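Long-range contacts in protein-arginine-phosphatase (PDB 4PIC), which removes phosphate specifically from phosphorylated arginine side chains of proteins, probably reversing the work of the protein arginine kinase McsB: residues I5-T10 with V31-A36; T13-M18 with A81-H86. All coordinates share one frame; numbering follows the deposited sequence.

Contact 1: I5-T10 with V31-A36. With PO4 (phosphate ion), chain C.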
ATOM      1  N   ILE A   5      13.014  16.469   2.979  1.00 12.66           N
ATOM      2  CA  ILE A   5      11.590  16.354   2.706  1.00 12.61           C
ATOM      3  C   ILE A   5      11.339  15.156   1.802  1.00 11.77           C
ATOM      4  O   ILE A   5      11.890  15.073   0.704  1.00 12.04           O
ATOM      5  CB  ILE A   5      11.073  17.605   1.983  1.00 11.06           C
ATOM      6  CG1 ILE A   5      11.435  18.875   2.769  1.00 11.73           C
ATOM      7  CG2 ILE A   5       9.573  17.505   1.745  1.00 12.24           C
ATOM      8  CD1 ILE A   5      10.928  18.898   4.198  1.00 14.21           C
ATOM      9  N   LEU A   6      10.504  14.233   2.271  1.00 10.43           N
ATOM     10  CA  LEU A   6      10.147  13.030   1.533  1.00 11.39           C
ATOM     11  C   LEU A   6       8.666  13.070   1.174  1.00 10.29           C
ATOM     12  O   LEU A   6       7.805  13.051   2.051  1.00 11.64           O
ATOM     13  CB  LEU A   6      10.435  11.802   2.398  1.00 11.24           C
ATOM     14  CG  LEU A   6      10.088  10.467   1.744  1.00  9.76           C
ATOM     15  CD1 LEU A   6      11.007  10.210   0.568  1.00 12.90           C
ATOM     16  CD2 LEU A   6      10.168   9.331   2.756  1.00 12.71           C
ATOM     17  N   PHE A   7       8.367  13.155  -0.119  1.00  9.73           N
ATOM     18  CA  PHE A   7       6.972  13.141  -0.563  1.00 11.17           C
ATOM     19  C   PHE A   7       6.561  11.720  -0.911  1.00  9.44           C
ATOM     20  O   PHE A   7       7.339  10.989  -1.514  1.00 10.90           O
ATOM     21  CB  PHE A   7       6.761  14.017  -1.795  1.00  9.92           C
ATOM     22  CG  PHE A   7       6.937  15.487  -1.543  1.00 10.18           C
ATOM     23  CD1 PHE A   7       6.015  16.186  -0.775  1.00 10.62           C
ATOM     24  CD2 PHE A   7       7.995  16.178  -2.107  1.00 11.59           C
ATOM     25  CE1 PHE A   7       6.163  17.553  -0.560  1.00 10.81           C
ATOM     26  CE2 PHE A   7       8.144  17.547  -1.897  1.00 10.30           C
ATOM     27  CZ  PHE A   7       7.225  18.229  -1.129  1.00 10.42           C
ATOM     28  N   VAL A   8       5.349  11.334  -0.531  1.00  9.45           N
ATOM     29  CA  VAL A   8       4.922   9.940  -0.685  1.00 10.16           C
ATOM     30  C   VAL A   8       3.520   9.789  -1.295  1.00 10.01           C
ATOM     31  O   VAL A   8       2.577  10.438  -0.849  1.00 10.36           O
ATOM     32  CB  VAL A   8       4.950   9.209   0.674  1.00 10.03           C
ATOM     33  CG1 VAL A   8       4.503   7.751   0.495  1.00  9.88           C
ATOM     34  CG2 VAL A   8       6.337   9.265   1.299  1.00 11.12           C
ATOM     35  N   CYS A   9       3.390   8.941  -2.322  1.00  8.81           N
ATOM     36  CA  CYS A   9       2.090   8.469  -2.802  1.00 11.61           C
ATOM     37  C   CYS A   9       2.176   6.956  -2.932  1.00 10.91           C
ATOM     38  O   CYS A   9       2.957   6.351  -2.221  1.00 10.44           O
ATOM     39  CB  CYS A   9       1.637   9.158  -4.096  1.00 11.63           C
ATOM     40  SG  CYS A   9       2.710   8.979  -5.536  1.00 11.14           S
ATOM     41  N   THR A  10       1.405   6.330  -3.818  1.00 10.96           N
ATOM     42  CA  THR A  10       1.461   4.869  -3.906  1.00 11.90           C
ATOM     43  C   THR A  10       2.485   4.402  -4.926  1.00  9.32           C
ATOM     44  O   THR A  10       3.420   3.664  -4.580  1.00 10.37           O
ATOM     45  CB  THR A  10       0.088   4.229  -4.182  1.00 11.81           C
ATOM     46  OG1 THR A  10      -0.798   4.569  -3.107  1.00 12.35           O
ATOM     47  CG2 THR A  10       0.200   2.695  -4.288  1.00 13.90           C
ATOM     48  N   VAL A  31      17.682  22.555   1.962  1.00 15.61           N
ATOM     49  CA  VAL A  31      16.539  21.665   1.750  1.00 16.03           C
ATOM     50  C   VAL A  31      16.884  20.598   0.725  1.00 17.75           C
ATOM     51  O   VAL A  31      17.285  20.910  -0.396  1.00 16.07           O
ATOM     52  CB  VAL A  31      15.290  22.461   1.279  1.00 14.10           C
ATOM     53  CG1 VAL A  31      14.126  21.504   0.947  1.00 13.46           C
ATOM     54  CG2 VAL A  31      14.874  23.497   2.321  1.00 15.89           C
ATOM     55  N   GLU A  32      16.741  19.334   1.124  1.00 17.78           N
ATOM     56  CA  GLU A  32      16.884  18.203   0.214  1.00 15.64           C
ATOM     57  C   GLU A  32      15.518  17.541   0.038  1.00 12.85           C
ATOM     58  O   GLU A  32      14.699  17.545   0.963  1.00 13.33           O
ATOM     59  CB  GLU A  32      17.903  17.193   0.749  1.00 19.06           C
ATOM     60  CG  GLU A  32      19.309  17.772   0.920  1.00 22.83           C
ATOM     61  CD  GLU A  32      20.252  16.810   1.618  1.00 30.97           C
ATOM     62  OE1 GLU A  32      20.150  15.589   1.367  1.00 35.81           O
ATOM     63  OE2 GLU A  32      21.090  17.271   2.424  1.00 37.84           O
ATOM     64  N   VAL A  33      15.285  16.998  -1.152  1.00 14.82           N
ATOM     65  CA  VAL A  33      13.977  16.477  -1.538  1.00 14.67           C
ATOM     66  C   VAL A  33      14.109  15.076  -2.130  1.00 15.78           C
ATOM     67  O   VAL A  33      14.988  14.837  -2.963  1.00 15.38           O
ATOM     68  CB  VAL A  33      13.332  17.380  -2.605  1.00 13.75           C
ATOM     69  CG1 VAL A  33      11.878  16.970  -2.834  1.00 14.76           C
ATOM     70  CG2 VAL A  33      13.440  18.848  -2.197  1.00 15.31           C
ATOM     71  N   LYS A  34      13.238  14.159  -1.703  1.00 13.07           N
ATOM     72  CA  LYS A  34      13.121  12.844  -2.316  1.00 14.95           C
ATOM     73  C   LYS A  34      11.648  12.506  -2.405  1.00 13.49           C
ATOM     74  O   LYS A  34      10.806  13.163  -1.791  1.00 12.15           O
ATOM     75  CB  LYS A  34      13.832  11.767  -1.484  1.00 15.92           C
ATOM     76  CG  LYS A  34      15.359  11.863  -1.439  1.00 18.02           C
ATOM     77  CD  LYS A  34      15.940  10.774  -0.521  1.00 22.41           C
ATOM     78  CE  LYS A  34      17.465  10.840  -0.426  1.00 24.32           C
ATOM     79  NZ  LYS A  34      18.153  10.246  -1.606  1.00 30.20           N
ATOM     80  N   SER A  35      11.335  11.465  -3.164  1.00 13.46           N
ATOM     81  CA  SER A  35       9.989  10.914  -3.165  1.00 13.09           C
ATOM     82  C   SER A  35      10.055   9.400  -3.237  1.00 13.77           C
ATOM     83  O   SER A  35      11.054   8.816  -3.696  1.00 14.09           O
ATOM     84  CB  SER A  35       9.147  11.480  -4.310  1.00 11.14           C
ATOM     85  OG  SER A  35       9.621  11.026  -5.560  1.00 12.28           O
ATOM     86  N   ALA A  36       9.000   8.765  -2.747  1.00 12.23           N
ATOM     87  CA  ALA A  36       8.901   7.319  -2.807  1.00 12.08           C
ATOM     88  C   ALA A  36       7.439   6.934  -2.772  1.00 11.90           C
ATOM     89  O   ALA A  36       6.568   7.772  -2.507  1.00 11.16           O
ATOM     90  CB  ALA A  36       9.663   6.689  -1.664  1.00 13.73           C
TER
HETATM   91  P   PO4 C 201      -1.237   6.852  -6.501  1.00 19.67           P
HETATM   92  O1  PO4 C 201       0.103   6.302  -6.918  1.00 20.73           O
HETATM   93  O2  PO4 C 201      -2.271   5.753  -6.548  1.00 22.10           O
HETATM   94  O3  PO4 C 201      -1.153   7.429  -5.128  1.00 17.14           O
HETATM   95  O4  PO4 C 201      -1.631   7.905  -7.508  1.00 23.48           O

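Contact 2: T13-M18 with A81-H86. With PO4 (phosphate ion), chain C.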
ATOM      1  N   THR A  13       4.796   7.696  -9.314  1.00 11.27           N
ATOM      2  CA  THR A  13       4.899   8.081 -10.733  1.00 11.31           C
ATOM      3  C   THR A  13       4.115   9.352 -11.047  1.00 13.37           C
ATOM      4  O   THR A  13       4.379  10.012 -12.052  1.00 13.45           O
ATOM      5  CB  THR A  13       4.418   6.975 -11.705  1.00 14.86           C
ATOM      6  OG1 THR A  13       3.056   6.638 -11.418  1.00 15.01           O
ATOM      7  CG2 THR A  13       5.289   5.731 -11.591  1.00 13.96           C
ATOM      8  N   CYS A  14       3.162   9.702 -10.188  1.00 12.76           N
ATOM      9  CA  CYS A  14       2.268  10.812 -10.489  1.00 13.57           C
ATOM     10  C   CYS A  14       2.352  11.971  -9.484  1.00 11.89           C
ATOM     11  O   CYS A  14       3.102  12.920  -9.703  1.00 12.55           O
ATOM     12  CB  CYS A  14       0.849  10.285 -10.708  1.00 13.04           C
ATOM     13  SG  CYS A  14       0.794   9.095 -12.087  1.00 17.33           S
ATOM     14  N   ARG A  15       1.618  11.910  -8.377  1.00 11.94           N
ATOM     15  CA  ARG A  15       1.600  13.056  -7.469  1.00 11.14           C
ATOM     16  C   ARG A  15       2.917  13.319  -6.753  1.00  9.65           C
ATOM     17  O   ARG A  15       3.412  14.440  -6.786  1.00 10.26           O
ATOM     18  CB  ARG A  15       0.458  12.972  -6.453  1.00 13.47           C
ATOM     19  CG  ARG A  15      -0.926  13.142  -7.081  1.00 14.68           C
ATOM     20  CD  ARG A  15      -2.015  12.878  -6.060  1.00 12.76           C
ATOM     21  NE  ARG A  15      -2.141  11.456  -5.755  1.00 14.34           N
ATOM     22  CZ  ARG A  15      -3.148  10.932  -5.069  1.00 15.22           C
ATOM     23  NH1 ARG A  15      -4.122  11.714  -4.622  1.00 14.24           N
ATOM     24  NH2 ARG A  15      -3.186   9.627  -4.849  1.00 16.18           N
ATOM     25  N   SER A  16       3.499  12.321  -6.098  1.00  9.18           N
ATOM     26  CA  SER A  16       4.719  12.609  -5.335  1.00 10.78           C
ATOM     27  C   SER A  16       5.909  13.070  -6.191  1.00 10.69           C
ATOM     28  O   SER A  16       6.653  13.937  -5.751  1.00  9.68           O
ATOM     29  CB  SER A  16       5.093  11.500  -4.332  1.00 11.60           C
ATOM     30  OG  SER A  16       5.322  10.247  -4.950  1.00 10.90           O
ATOM     31  N   PRO A  17       6.075  12.532  -7.414  1.00 10.87           N
ATOM     32  CA  PRO A  17       7.147  13.102  -8.242  1.00 11.10           C
ATOM     33  C   PRO A  17       6.880  14.543  -8.652  1.00 11.16           C
ATOM     34  O   PRO A  17       7.823  15.336  -8.785  1.00 10.62           O
ATOM     35  CB  PRO A  17       7.168  12.195  -9.474  1.00 12.15           C
ATOM     36  CG  PRO A  17       6.617  10.895  -8.974  1.00 13.06           C
ATOM     37  CD  PRO A  17       5.549  11.284  -8.000  1.00 10.12           C
HETATM   38  N   MSE A  18       5.616  14.910  -8.831  1.00 10.21           N
HETATM   39  CA  MSE A  18       5.314  16.302  -9.128  1.00 11.38           C
HETATM   40  C   MSE A  18       5.657  17.197  -7.938  1.00  9.65           C
HETATM   41  O   MSE A  18       6.258  18.262  -8.099  1.00 10.67           O
HETATM   42  CB  MSE A  18       3.850  16.489  -9.527  1.00 10.72           C
HETATM   43  CG  MSE A  18       3.544  15.981 -10.937  1.00 10.76           C
HETATM   44 SE   MSE A  18       1.809  16.534 -11.648  1.00 16.31          SE
HETATM   45  CE  MSE A  18       0.662  15.542 -10.418  1.00 14.10           C
ATOM     46  N   ALA A  81       2.851  13.223   3.016  1.00 10.61           N
ATOM     47  CA  ALA A  81       2.005  12.340   2.240  1.00 10.30           C
ATOM     48  C   ALA A  81       1.057  13.136   1.349  1.00 11.90           C
ATOM     49  O   ALA A  81       0.626  14.233   1.697  1.00 10.75           O
ATOM     50  CB  ALA A  81       1.205  11.424   3.177  1.00 11.93           C
HETATM   51  N   MSE A  82       0.696  12.560   0.209  1.00 10.05           N
HETATM   52  CA  MSE A  82      -0.227  13.233  -0.698  1.00 10.81           C
HETATM   53  C   MSE A  82      -1.657  13.233  -0.162  1.00 13.76           C
HETATM   54  O   MSE A  82      -2.439  14.133  -0.465  1.00 14.60           O
HETATM   55  CB  MSE A  82      -0.171  12.607  -2.106  1.00 11.07           C
HETATM   56  CG  MSE A  82       1.189  12.743  -2.819  1.00 11.51           C
HETATM   57 SE   MSE A  82       1.763  14.557  -3.209  1.00 15.34          SE
HETATM   58  CE  MSE A  82       2.590  15.014  -1.532  1.00 12.23           C
ATOM     59  N   THR A  83      -2.004  12.208   0.610  1.00 13.06           N
ATOM     60  CA  THR A  83      -3.370  12.045   1.112  1.00 15.07           C
ATOM     61  C   THR A  83      -3.331  11.535   2.543  1.00 14.18           C
ATOM     62  O   THR A  83      -2.316  10.992   2.973  1.00 12.54           O
ATOM     63  CB  THR A  83      -4.165  11.004   0.281  1.00 15.56           C
ATOM     64  OG1 THR A  83      -3.651   9.688   0.534  1.00 14.36           O
ATOM     65  CG2 THR A  83      -4.097  11.303  -1.213  1.00 16.59           C
ATOM     66  N   SER A  84      -4.442  11.661   3.262  1.00 17.32           N
ATOM     67  CA  SER A  84      -4.534  11.089   4.603  1.00 16.71           C
ATOM     68  C   SER A  84      -4.404   9.563   4.589  1.00 16.27           C
ATOM     69  O   SER A  84      -3.792   8.977   5.493  1.00 16.69           O
ATOM     70  CB  SER A  84      -5.822  11.529   5.308  1.00 21.44           C
ATOM     71  OG  SER A  84      -6.966  11.126   4.585  1.00 28.57           O
ATOM     72  N   GLY A  85      -4.952   8.925   3.556  1.00 17.09           N
ATOM     73  CA  GLY A  85      -4.826   7.485   3.395  1.00 16.50           C
ATOM     74  C   GLY A  85      -3.372   7.072   3.352  1.00 14.29           C
ATOM     75  O   GLY A  85      -2.969   6.103   3.992  1.00 13.92           O
ATOM     76  N   HIS A  86      -2.565   7.824   2.608  1.00 13.35           N
ATOM     77  CA  HIS A  86      -1.140   7.524   2.548  1.00 12.36           C
ATOM     78  C   HIS A  86      -0.489   7.761   3.903  1.00 12.82           C
ATOM     79  O   HIS A  86       0.341   6.960   4.344  1.00 12.74           O
ATOM     80  CB  HIS A  86      -0.449   8.382   1.491  1.00 11.39           C
ATOM     81  CG  HIS A  86      -0.771   7.981   0.087  1.00 11.52           C
ATOM     82  ND1 HIS A  86      -1.389   8.832  -0.801  1.00 15.13           N
ATOM     83  CD2 HIS A  86      -0.553   6.823  -0.583  1.00 12.31           C
ATOM     84  CE1 HIS A  86      -1.550   8.210  -1.959  1.00 13.57           C
ATOM     85  NE2 HIS A  86      -1.046   6.995  -1.853  1.00 13.25           N
TER
HETATM   86  P   PO4 C 201      -1.237   6.852  -6.501  1.00 19.67           P
HETATM   87  O1  PO4 C 201       0.103   6.302  -6.918  1.00 20.73           O
HETATM   88  O2  PO4 C 201      -2.271   5.753  -6.548  1.00 22.10           O
HETATM   89  O3  PO4 C 201      -1.153   7.429  -5.128  1.00 17.14           O
HETATM   90  O4  PO4 C 201      -1.631   7.905  -7.508  1.00 23.48           O

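Contact 1: I5-T10 with V31-A36
A36, I5 and F7 carry the pairing of strand 5-9 with strand 31-36, two parallel neighbours whose axes differ by 20°. A36 is gripped through its backbone at both ends: its N donates to F7 O at 3.0 Å, and its O receives a weak bond from C9 N, 3.4 Å long. V8 CG1 lies alongside the same carbonyl, 3.6 Å from A36 O, while the A36 methyl faces L6 CD1. At the other end I5 N gives a nearly straight bond to E32 O (2.8 Å, 173°), and I5 O takes K34 N. These strands are the first and last members of a right-handed beta-alpha-beta unit, joined by helix 15-25, in the parallel sheet of the low-molecular-weight phosphatase fold. F7 N bonds to K34 O. F7 points to the helix 15-25 side of the sheet, and with CG anti to the carbonyl carbon (chi1 -67°) its ring leans back along the strand, where V33 CG1 meets the ring edge at CE2, 3.9 Å away. I5 CG2 sits 3.8 Å above one face of that ring, offset toward the rim, and I5 CG1 touches V31 CG1. Past V8, strand 3-9 ends at the nucleophile C9, and T10 N donates to phosphate O3 at 3.1 Å.

Contact 2: T13-M18 with A81-H86
The R15 guanidinium has M82 CB over one face, 4.3 Å above the plane and offset toward the rim, and phosphate O3 at its edge, in plane. NH2 donates to that oxygen at 3.0 Å. The H86 ring turns its own edge to R15, with CE1 3.6 Å from NH2 and T83 N also lying in the ring plane; phosphate O3 lies at the same ring's edge, near its plane. T83 crosses the arginine at about a right angle, its CG2 methyl 3.4 Å from NH1. Chi3 of R15 (-73°) bends the chain and brings the guanidinium round to the phosphate, while CB stays behind against M82 CG (3.7 Å) and the selenium of this selenomethionine. NH1 is tied to the I115 carbonyl, and NH2 has a long, weak ion pair with D117, the probable proton donor. R15, an active-site residue by similarity, belongs to the phosphate-binding loop of this family. An alanine in place of R15 would probably leave phosphate O3 without its NH2 donor and the I115 carbonyl without its mate, and open a gap beside M82 CB and the T83 methyl where the guanidinium lay. T83 caps helix 84-93, its OG1 accepting from H86 N at 3.0 Å; H86 NE2 bonds to T10. S16 adds its backbone N, 4.0 Å from M82 CG. The contact thus sets the start of helix 15-25 against the turn from strand 78-81 into helix 84-93, with M82 also resting on F7 and C9 of strand 3-9 and on L133 of helix 123-150.

Contact 1 is partly buried: its inner strand 3-9 is enclosed, whereas strand 31-37 borders the sheet and exposes E32 and K34. Contact 2 is buried but for the partly exposed T83, and about half the area. Backbone hydrogen bonds hold the first; the second has none across it and relies on side-chain packing round a charged group. Helix 15-25, which begins in contact 2, connects the two strands of contact 1, and the segments of the two contacts alternate along the chain. They meet directly where V8 O receives M82 N and where C9 SG packs on S16 OG, and both reach the same phosphate, in the loop that follows the nucleophile.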